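Local coordinates for protein iota-carrageenase (Alteromonas sp., PDB 1H80) that hydrolyses the beta-1,4 linkages within iota-carrageenan, a sulfated galactan of red algal cell walls, with inversion of anomeric configuration, at residues Met224-Ala237 with Pro253-Asn265. Residues are numbered along the deposited sequence; the frame is centred on the assembly and turned at random.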
ATOM      1  N   MET A 224       7.084 -13.585   7.668  1.00 20.29           N
ATOM      2  CA  MET A 224       7.946 -12.803   8.539  1.00 20.10           C
ATOM      3  C   MET A 224       7.799 -13.216   9.993  1.00 21.00           C
ATOM      4  O   MET A 224       8.732 -13.079  10.780  1.00 20.58           O
ATOM      5  CB  MET A 224       7.649 -11.314   8.373  1.00 19.18           C
ATOM      6  CG  MET A 224       7.801 -10.861   6.939  1.00 18.30           C
ATOM      7  SD  MET A 224       7.855  -9.082   6.782  1.00 17.00           S
ATOM      8  CE  MET A 224       6.255  -8.636   7.425  1.00 17.26           C
ATOM      9  N   LYS A 225       6.627 -13.727  10.344  1.00 22.19           N
ATOM     10  CA  LYS A 225       6.387 -14.165  11.708  1.00 23.96           C
ATOM     11  C   LYS A 225       7.132 -15.474  11.947  1.00 23.92           C
ATOM     12  O   LYS A 225       7.792 -15.645  12.969  1.00 24.69           O
ATOM     13  CB  LYS A 225       4.891 -14.373  11.942  1.00 25.62           C
ATOM     14  CG  LYS A 225       4.543 -14.802  13.356  1.00 27.93           C
ATOM     15  CD  LYS A 225       3.040 -14.933  13.533  1.00 29.97           C
ATOM     16  CE  LYS A 225       2.689 -15.313  14.963  1.00 31.55           C
ATOM     17  NZ  LYS A 225       1.217 -15.394  15.172  1.00 33.21           N
ATOM     18  N   ASN A 226       7.031 -16.384  10.985  1.00 23.89           N
ATOM     19  CA  ASN A 226       7.683 -17.685  11.085  1.00 24.34           C
ATOM     20  C   ASN A 226       9.209 -17.584  11.083  1.00 23.61           C
ATOM     21  O   ASN A 226       9.881 -18.231  11.885  1.00 24.15           O
ATOM     22  CB  ASN A 226       7.234 -18.590   9.935  1.00 26.59           C
ATOM     23  CG  ASN A 226       5.727 -18.752   9.875  1.00 28.98           C
ATOM     24  OD1 ASN A 226       5.069 -18.944  10.899  1.00 30.81           O
ATOM     25  ND2 ASN A 226       5.173 -18.689   8.669  1.00 30.77           N
ATOM     26  N   TYR A 227       9.749 -16.771  10.180  1.00 21.78           N
ATOM     27  CA  TYR A 227      11.197 -16.601  10.074  1.00 20.53           C
ATOM     28  C   TYR A 227      11.771 -15.557  11.020  1.00 19.49           C
ATOM     29  O   TYR A 227      12.981 -15.527  11.249  1.00 19.26           O
ATOM     30  CB  TYR A 227      11.590 -16.218   8.642  1.00 20.79           C
ATOM     31  CG  TYR A 227      11.488 -17.344   7.643  1.00 21.04           C
ATOM     32  CD1 TYR A 227      10.252 -17.769   7.161  1.00 21.66           C
ATOM     33  CD2 TYR A 227      12.633 -18.005   7.199  1.00 21.98           C
ATOM     34  CE1 TYR A 227      10.157 -18.825   6.258  1.00 22.93           C
ATOM     35  CE2 TYR A 227      12.549 -19.065   6.300  1.00 22.80           C
ATOM     36  CZ  TYR A 227      11.309 -19.469   5.835  1.00 23.07           C
ATOM     37  OH  TYR A 227      11.223 -20.521   4.954  1.00 25.30           O
ATOM     38  N   LYS A 228      10.908 -14.707  11.567  1.00 18.74           N
ATOM     39  CA  LYS A 228      11.345 -13.644  12.463  1.00 18.14           C
ATOM     40  C   LYS A 228      12.355 -12.776  11.720  1.00 16.93           C
ATOM     41  O   LYS A 228      13.390 -12.381  12.259  1.00 16.87           O
ATOM     42  CB  LYS A 228      11.961 -14.233  13.731  1.00 20.02           C
ATOM     43  CG  LYS A 228      10.959 -15.009  14.569  1.00 23.27           C
ATOM     44  CD  LYS A 228      11.602 -15.600  15.809  1.00 25.67           C
ATOM     45  CE  LYS A 228      10.569 -16.303  16.679  1.00 27.20           C
ATOM     46  NZ  LYS A 228       9.530 -15.351  17.176  1.00 29.13           N
ATOM     47  N   GLN A 229      12.026 -12.495  10.463  1.00 16.05           N
ATOM     48  CA  GLN A 229      12.861 -11.672   9.597  1.00 15.18           C
ATOM     49  C   GLN A 229      11.953 -10.810   8.741  1.00 14.75           C
ATOM     50  O   GLN A 229      10.822 -11.191   8.442  1.00 15.41           O
ATOM     51  CB  GLN A 229      13.721 -12.552   8.691  1.00 15.20           C
ATOM     52  CG  GLN A 229      14.606 -13.517   9.450  1.00 16.07           C
ATOM     53  CD  GLN A 229      15.330 -14.482   8.541  1.00 15.95           C
ATOM     54  OE1 GLN A 229      14.840 -14.822   7.464  1.00 15.61           O
ATOM     55  NE2 GLN A 229      16.497 -14.946   8.978  1.00 17.03           N
ATOM     56  N   GLY A 230      12.456  -9.649   8.344  1.00 14.25           N
ATOM     57  CA  GLY A 230      11.660  -8.764   7.518  1.00 13.75           C
ATOM     58  C   GLY A 230      11.461  -7.412   8.159  1.00 13.20           C
ATOM     59  O   GLY A 230      12.336  -6.918   8.878  1.00 13.22           O
ATOM     60  N   GLY A 231      10.302  -6.816   7.903  1.00 12.49           N
ATOM     61  CA  GLY A 231      10.008  -5.509   8.455  1.00 12.79           C
ATOM     62  C   GLY A 231      10.620  -4.423   7.593  1.00 12.92           C
ATOM     63  O   GLY A 231      11.341  -4.713   6.636  1.00 12.83           O
ATOM     64  N   ILE A 232      10.349  -3.170   7.939  1.00 12.41           N
ATOM     65  CA  ILE A 232      10.873  -2.055   7.172  1.00 13.50           C
ATOM     66  C   ILE A 232      11.718  -1.132   8.038  1.00 13.60           C
ATOM     67  O   ILE A 232      11.425  -0.919   9.213  1.00 14.61           O
ATOM     68  CB  ILE A 232       9.728  -1.250   6.497  1.00 13.69           C
ATOM     69  CG1 ILE A 232       8.895  -0.505   7.541  1.00 13.91           C
ATOM     70  CG2 ILE A 232       8.831  -2.201   5.709  1.00 13.10           C
ATOM     71  CD1 ILE A 232       7.752   0.312   6.928  1.00 16.09           C
ATOM     72  N   ARG A 233      12.783  -0.601   7.445  1.00 13.79           N
ATOM     73  CA  ARG A 233      13.700   0.292   8.140  1.00 14.09           C
ATOM     74  C   ARG A 233      14.209   1.356   7.187  1.00 14.68           C
ATOM     75  O   ARG A 233      14.373   1.101   5.994  1.00 14.94           O
ATOM     76  CB  ARG A 233      14.909  -0.484   8.664  1.00 14.10           C
ATOM     77  CG  ARG A 233      14.642  -1.416   9.830  1.00 14.90           C
ATOM     78  CD  ARG A 233      15.659  -2.547   9.814  1.00 16.04           C
ATOM     79  NE  ARG A 233      15.489  -3.325   8.594  1.00 15.21           N
ATOM     80  CZ  ARG A 233      14.491  -4.179   8.396  1.00 15.18           C
ATOM     81  NH1 ARG A 233      13.589  -4.378   9.350  1.00 15.27           N
ATOM     82  NH2 ARG A 233      14.367  -4.794   7.230  1.00 14.60           N
ATOM     83  N   ASN A 234      14.469   2.541   7.728  1.00 15.43           N
ATOM     84  CA  ASN A 234      14.994   3.651   6.951  1.00 15.96           C
ATOM     85  C   ASN A 234      14.163   3.915   5.712  1.00 15.78           C
ATOM     86  O   ASN A 234      14.661   3.923   4.583  1.00 15.93           O
ATOM     87  CB  ASN A 234      16.446   3.366   6.589  1.00 19.58           C
ATOM     88  CG  ASN A 234      17.292   3.092   7.815  1.00 22.10           C
ATOM     89  OD1 ASN A 234      17.345   3.908   8.737  1.00 25.85           O
ATOM     90  ND2 ASN A 234      17.951   1.939   7.841  1.00 25.01           N
ATOM     91  N   ILE A 235      12.879   4.136   5.950  1.00 14.57           N
ATOM     92  CA  ILE A 235      11.936   4.412   4.886  1.00 13.41           C
ATOM     93  C   ILE A 235      11.672   5.908   4.848  1.00 13.43           C
ATOM     94  O   ILE A 235      11.577   6.560   5.891  1.00 13.14           O
ATOM     95  CB  ILE A 235      10.600   3.679   5.133  1.00 14.13           C
ATOM     96  CG1 ILE A 235      10.844   2.171   5.228  1.00 14.49           C
ATOM     97  CG2 ILE A 235       9.602   4.017   4.035  1.00 14.69           C
ATOM     98  CD1 ILE A 235      11.521   1.562   4.003  1.00 15.38           C
ATOM     99  N   PHE A 236      11.581   6.452   3.642  1.00 12.59           N
ATOM    100  CA  PHE A 236      11.299   7.864   3.460  1.00 12.93           C
ATOM    101  C   PHE A 236      10.119   7.998   2.524  1.00 12.96           C
ATOM    102  O   PHE A 236      10.010   7.271   1.544  1.00 12.79           O
ATOM    103  CB  PHE A 236      12.507   8.599   2.875  1.00 14.07           C
ATOM    104  CG  PHE A 236      13.652   8.723   3.831  1.00 15.22           C
ATOM    105  CD1 PHE A 236      14.506   7.651   4.061  1.00 17.06           C
ATOM    106  CD2 PHE A 236      13.852   9.906   4.533  1.00 17.09           C
ATOM    107  CE1 PHE A 236      15.548   7.754   4.981  1.00 17.67           C
ATOM    108  CE2 PHE A 236      14.891  10.020   5.457  1.00 18.45           C
ATOM    109  CZ  PHE A 236      15.738   8.941   5.679  1.00 19.10           C
ATOM    110  N   ALA A 237       9.229   8.924   2.845  1.00 12.97           N
ATOM    111  CA  ALA A 237       8.055   9.145   2.023  1.00 13.14           C
ATOM    112  C   ALA A 237       7.805  10.630   1.919  1.00 13.70           C
ATOM    113  O   ALA A 237       8.020  11.374   2.877  1.00 14.57           O
ATOM    114  CB  ALA A 237       6.847   8.449   2.631  1.00 12.99           C
ATOM    115  N   PRO A 253       2.257  -2.254  12.605  1.00 16.38           N
ATOM    116  CA  PRO A 253       3.324  -3.252  12.704  1.00 16.61           C
ATOM    117  C   PRO A 253       2.917  -4.682  13.020  1.00 17.22           C
ATOM    118  O   PRO A 253       3.706  -5.606  12.818  1.00 17.94           O
ATOM    119  CB  PRO A 253       4.228  -2.663  13.776  1.00 16.65           C
ATOM    120  CG  PRO A 253       3.231  -2.065  14.726  1.00 16.06           C
ATOM    121  CD  PRO A 253       2.244  -1.377  13.793  1.00 16.53           C
ATOM    122  N   HIS A 254       1.691  -4.873  13.494  1.00 18.04           N
ATOM    123  CA  HIS A 254       1.236  -6.207  13.857  1.00 18.53           C
ATOM    124  C   HIS A 254       2.234  -6.819  14.839  1.00 18.33           C
ATOM    125  O   HIS A 254       2.384  -6.321  15.950  1.00 18.92           O
ATOM    126  CB  HIS A 254       1.080  -7.083  12.610  1.00 19.99           C
ATOM    127  CG  HIS A 254      -0.156  -6.783  11.820  1.00 20.88           C
ATOM    128  ND1 HIS A 254      -1.220  -7.656  11.740  1.00 21.75           N
ATOM    129  CD2 HIS A 254      -0.514  -5.690  11.104  1.00 21.56           C
ATOM    130  CE1 HIS A 254      -2.179  -7.115  11.010  1.00 22.13           C
ATOM    131  NE2 HIS A 254      -1.775  -5.921  10.612  1.00 21.25           N
ATOM    132  N   PHE A 255       2.937  -7.867  14.416  1.00 18.42           N
ATOM    133  CA  PHE A 255       3.907  -8.565  15.266  1.00 18.47           C
ATOM    134  C   PHE A 255       5.363  -8.183  14.992  1.00 18.94           C
ATOM    135  O   PHE A 255       6.268  -8.581  15.729  1.00 19.20           O
ATOM    136  CB  PHE A 255       3.760 -10.068  15.034  1.00 18.67           C
ATOM    137  CG  PHE A 255       3.930 -10.462  13.592  1.00 19.15           C
ATOM    138  CD1 PHE A 255       5.193 -10.470  13.005  1.00 19.74           C
ATOM    139  CD2 PHE A 255       2.822 -10.747  12.800  1.00 19.37           C
ATOM    140  CE1 PHE A 255       5.351 -10.751  11.650  1.00 20.30           C
ATOM    141  CE2 PHE A 255       2.969 -11.031  11.442  1.00 20.30           C
ATOM    142  CZ  PHE A 255       4.238 -11.029  10.867  1.00 19.59           C
ATOM    143  N   MET A 256       5.583  -7.417  13.932  1.00 18.58           N
ATOM    144  CA  MET A 256       6.930  -7.043  13.514  1.00 18.97           C
ATOM    145  C   MET A 256       7.568  -5.812  14.143  1.00 18.49           C
ATOM    146  O   MET A 256       6.925  -4.784  14.334  1.00 18.10           O
ATOM    147  CB  MET A 256       6.943  -6.891  11.990  1.00 19.46           C
ATOM    148  CG  MET A 256       8.261  -6.423  11.381  1.00 20.80           C
ATOM    149  SD  MET A 256       9.642  -7.551  11.651  0.75 22.73           S
ATOM    150  CE  MET A 256       8.889  -9.086  11.147  0.75 21.14           C
ATOM    151  N   LYS A 257       8.853  -5.936  14.452  1.00 18.68           N
ATOM    152  CA  LYS A 257       9.617  -4.831  15.007  1.00 19.38           C
ATOM    153  C   LYS A 257      10.268  -4.123  13.823  1.00 19.20           C
ATOM    154  O   LYS A 257      11.232  -4.622  13.238  1.00 20.33           O
ATOM    155  CB  LYS A 257      10.699  -5.341  15.959  1.00 20.63           C
ATOM    156  CG  LYS A 257      11.597  -4.235  16.480  1.00 22.36           C
ATOM    157  CD  LYS A 257      12.582  -4.755  17.512  1.00 24.71           C
ATOM    158  CE  LYS A 257      13.455  -3.634  18.041  1.00 26.68           C
ATOM    159  NZ  LYS A 257      14.352  -4.098  19.135  1.00 29.31           N
ATOM    160  N   ASN A 258       9.727  -2.964  13.465  1.00 17.93           N
ATOM    161  CA  ASN A 258      10.234  -2.190  12.341  1.00 16.85           C
ATOM    162  C   ASN A 258      11.154  -1.071  12.799  1.00 17.11           C
ATOM    163  O   ASN A 258      11.260  -0.787  13.992  1.00 17.38           O
ATOM    164  CB  ASN A 258       9.062  -1.600  11.558  1.00 15.68           C
ATOM    165  CG  ASN A 258       8.151  -2.665  10.989  1.00 15.55           C
ATOM    166  OD1 ASN A 258       8.478  -3.318   9.999  1.00 14.75           O
ATOM    167  ND2 ASN A 258       7.002  -2.859  11.628  1.00 15.13           N
ATOM    168  N   GLY A 259      11.809  -0.435  11.830  1.00 16.70           N
ATOM    169  CA  GLY A 259      12.725   0.646  12.121  1.00 16.35           C
ATOM    170  C   GLY A 259      12.162   2.043  11.948  1.00 16.36           C
ATOM    171  O   GLY A 259      10.977   2.291  12.190  1.00 16.56           O
ATOM    172  N   ASP A 260      13.023   2.958  11.514  1.00 15.64           N
ATOM    173  CA  ASP A 260      12.645   4.352  11.344  1.00 15.68           C
ATOM    174  C   ASP A 260      11.945   4.663  10.034  1.00 15.01           C
ATOM    175  O   ASP A 260      12.239   4.070   8.992  1.00 14.42           O
ATOM    176  CB  ASP A 260      13.875   5.253  11.473  1.00 17.30           C
ATOM    177  CG  ASP A 260      14.656   5.003  12.750  1.00 19.91           C
ATOM    178  OD1 ASP A 260      14.075   4.461  13.714  1.00 21.97           O
ATOM    179  OD2 ASP A 260      15.853   5.359  12.790  0.50 19.72           O
ATOM    180  N   VAL A 261      11.018   5.614  10.103  1.00 14.16           N
ATOM    181  CA  VAL A 261      10.262   6.048   8.940  1.00 13.63           C
ATOM    182  C   VAL A 261      10.046   7.548   9.031  1.00 14.06           C
ATOM    183  O   VAL A 261       9.695   8.067  10.088  1.00 14.90           O
ATOM    184  CB  VAL A 261       8.862   5.379   8.875  1.00 13.26           C
ATOM    185  CG1 VAL A 261       8.103   5.871   7.641  1.00 13.44           C
ATOM    186  CG2 VAL A 261       9.001   3.867   8.845  1.00 12.65           C
ATOM    187  N   GLN A 262      10.279   8.248   7.929  1.00 13.19           N
ATOM    188  CA  GLN A 262      10.046   9.680   7.898  1.00 13.61           C
ATOM    189  C   GLN A 262       9.113   9.971   6.742  1.00 14.46           C
ATOM    190  O   GLN A 262       9.354   9.541   5.613  1.00 14.67           O
ATOM    191  CB  GLN A 262      11.337  10.469   7.708  1.00 14.83           C
ATOM    192  CG  GLN A 262      11.067  11.956   7.537  1.00 16.36           C
ATOM    193  CD  GLN A 262      12.330  12.767   7.399  1.00 18.30           C
ATOM    194  OE1 GLN A 262      13.041  12.998   8.377  1.00 19.72           O
ATOM    195  NE2 GLN A 262      12.624  13.200   6.177  1.00 18.66           N
ATOM    196  N   VAL A 263       8.045  10.701   7.030  1.00 13.95           N
ATOM    197  CA  VAL A 263       7.076  11.054   6.010  1.00 14.47           C
ATOM    198  C   VAL A 263       6.884  12.559   6.009  1.00 15.47           C
ATOM    199  O   VAL A 263       6.773  13.182   7.066  1.00 15.68           O
ATOM    200  CB  VAL A 263       5.704  10.392   6.274  1.00 15.15           C
ATOM    201  CG1 VAL A 263       4.759  10.696   5.126  1.00 15.85           C
ATOM    202  CG2 VAL A 263       5.867   8.894   6.440  1.00 14.45           C
ATOM    203  N   THR A 264       6.862  13.146   4.821  1.00 14.73           N
ATOM    204  CA  THR A 264       6.653  14.581   4.700  1.00 15.92           C
ATOM    205  C   THR A 264       5.572  14.843   3.666  1.00 15.83           C
ATOM    206  O   THR A 264       5.467  14.129   2.669  1.00 15.60           O
ATOM    207  CB  THR A 264       7.939  15.323   4.266  1.00 16.88           C
ATOM    208  OG1 THR A 264       8.391  14.811   3.004  1.00 19.23           O
ATOM    209  CG2 THR A 264       9.034  15.150   5.309  1.00 18.18           C
ATOM    210  N   ASN A 265       4.755  15.855   3.929  1.00 15.12           N
ATOM    211  CA  ASN A 265       3.693  16.262   3.020  1.00 15.83           C
ATOM    212  C   ASN A 265       2.657  15.177   2.761  1.00 15.42           C
ATOM    213  O   ASN A 265       2.664  14.516   1.722  1.00 14.78           O
ATOM    214  CB  ASN A 265       4.305  16.739   1.702  1.00 16.92           C
ATOM    215  CG  ASN A 265       3.278  17.338   0.765  1.00 19.23           C
ATOM    216  OD1 ASN A 265       2.140  17.600   1.158  1.00 21.84           O
ATOM    217  ND2 ASN A 265       3.678  17.565  -0.481  1.00 20.87           N
TER
HETATM  218  O   HOH W   1      13.618  -3.878  12.276  1.00 22.29           O
HETATM  219  O   HOH W   2      15.771   2.230  10.767  1.00 18.69           O
HETATM  220  O   HOH W   3      10.577  12.268   4.086  1.00 20.99           O
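Ile235 and Val261, Phe236 and Gln262, and Ala237 and Val263 pair in parallel register, joining neighbouring turns of the right-handed beta-helix. Four backbone hydrogen bonds link these strands, from Ile235 N to Asp260 O through to Thr264 N to Ala237 O. Ile235, Ala237, Val261 and Val263 put apolar side chains on one face, each in line with its neighbour on the next turn. On the other face lie Phe236 and Gln262. The amide NE2 of Gln262 sits at the edge of the Phe236 ring, 3.9 Å from CD2, with the two planes 80° apart. A water joins that NE2 to Ala237 O, while Gln262 OE1 takes Lys4 N.

Before the corner at Asn234, a side chain shares the bonding with the backbone. Asn258 OD1 receives Ile232 N at 2.8 Å, in the carbonyl plane and on a lone pair. Gly259 N returns a nearly straight bond of 2.7 Å to Ile232 O. Asn258 ND2 is held by Ser347 O and Thr219 OG1, so both ends of the buried amide are fixed.

Met256 lies against Gly231 and reaches back toward the helix. From CB, its CG is set anti to the backbone N (chi1 177°). Met256 CG lies 3.5 Å from Gly231 CA. Met256 SD is 3.8 Å from Gly231 CA. Bends at chi2 and chi3 bring Met256 CE to Met224 CB at 3.8 Å, close also to Gln229 O. Phe255 then meets the end of helix 222-227, one ring face under Lys225 CB in a CH-pi contact 3.7 Å from the centroid.

The chemistry thus changes along the contact, from apolar packing at the helix, through one side-chain and one backbone hydrogen bond at Ile232, to a regular backbone ladder. Where no beta bridge forms, the Asn258 amide ties Ile232 N to Ser347 and Thr219.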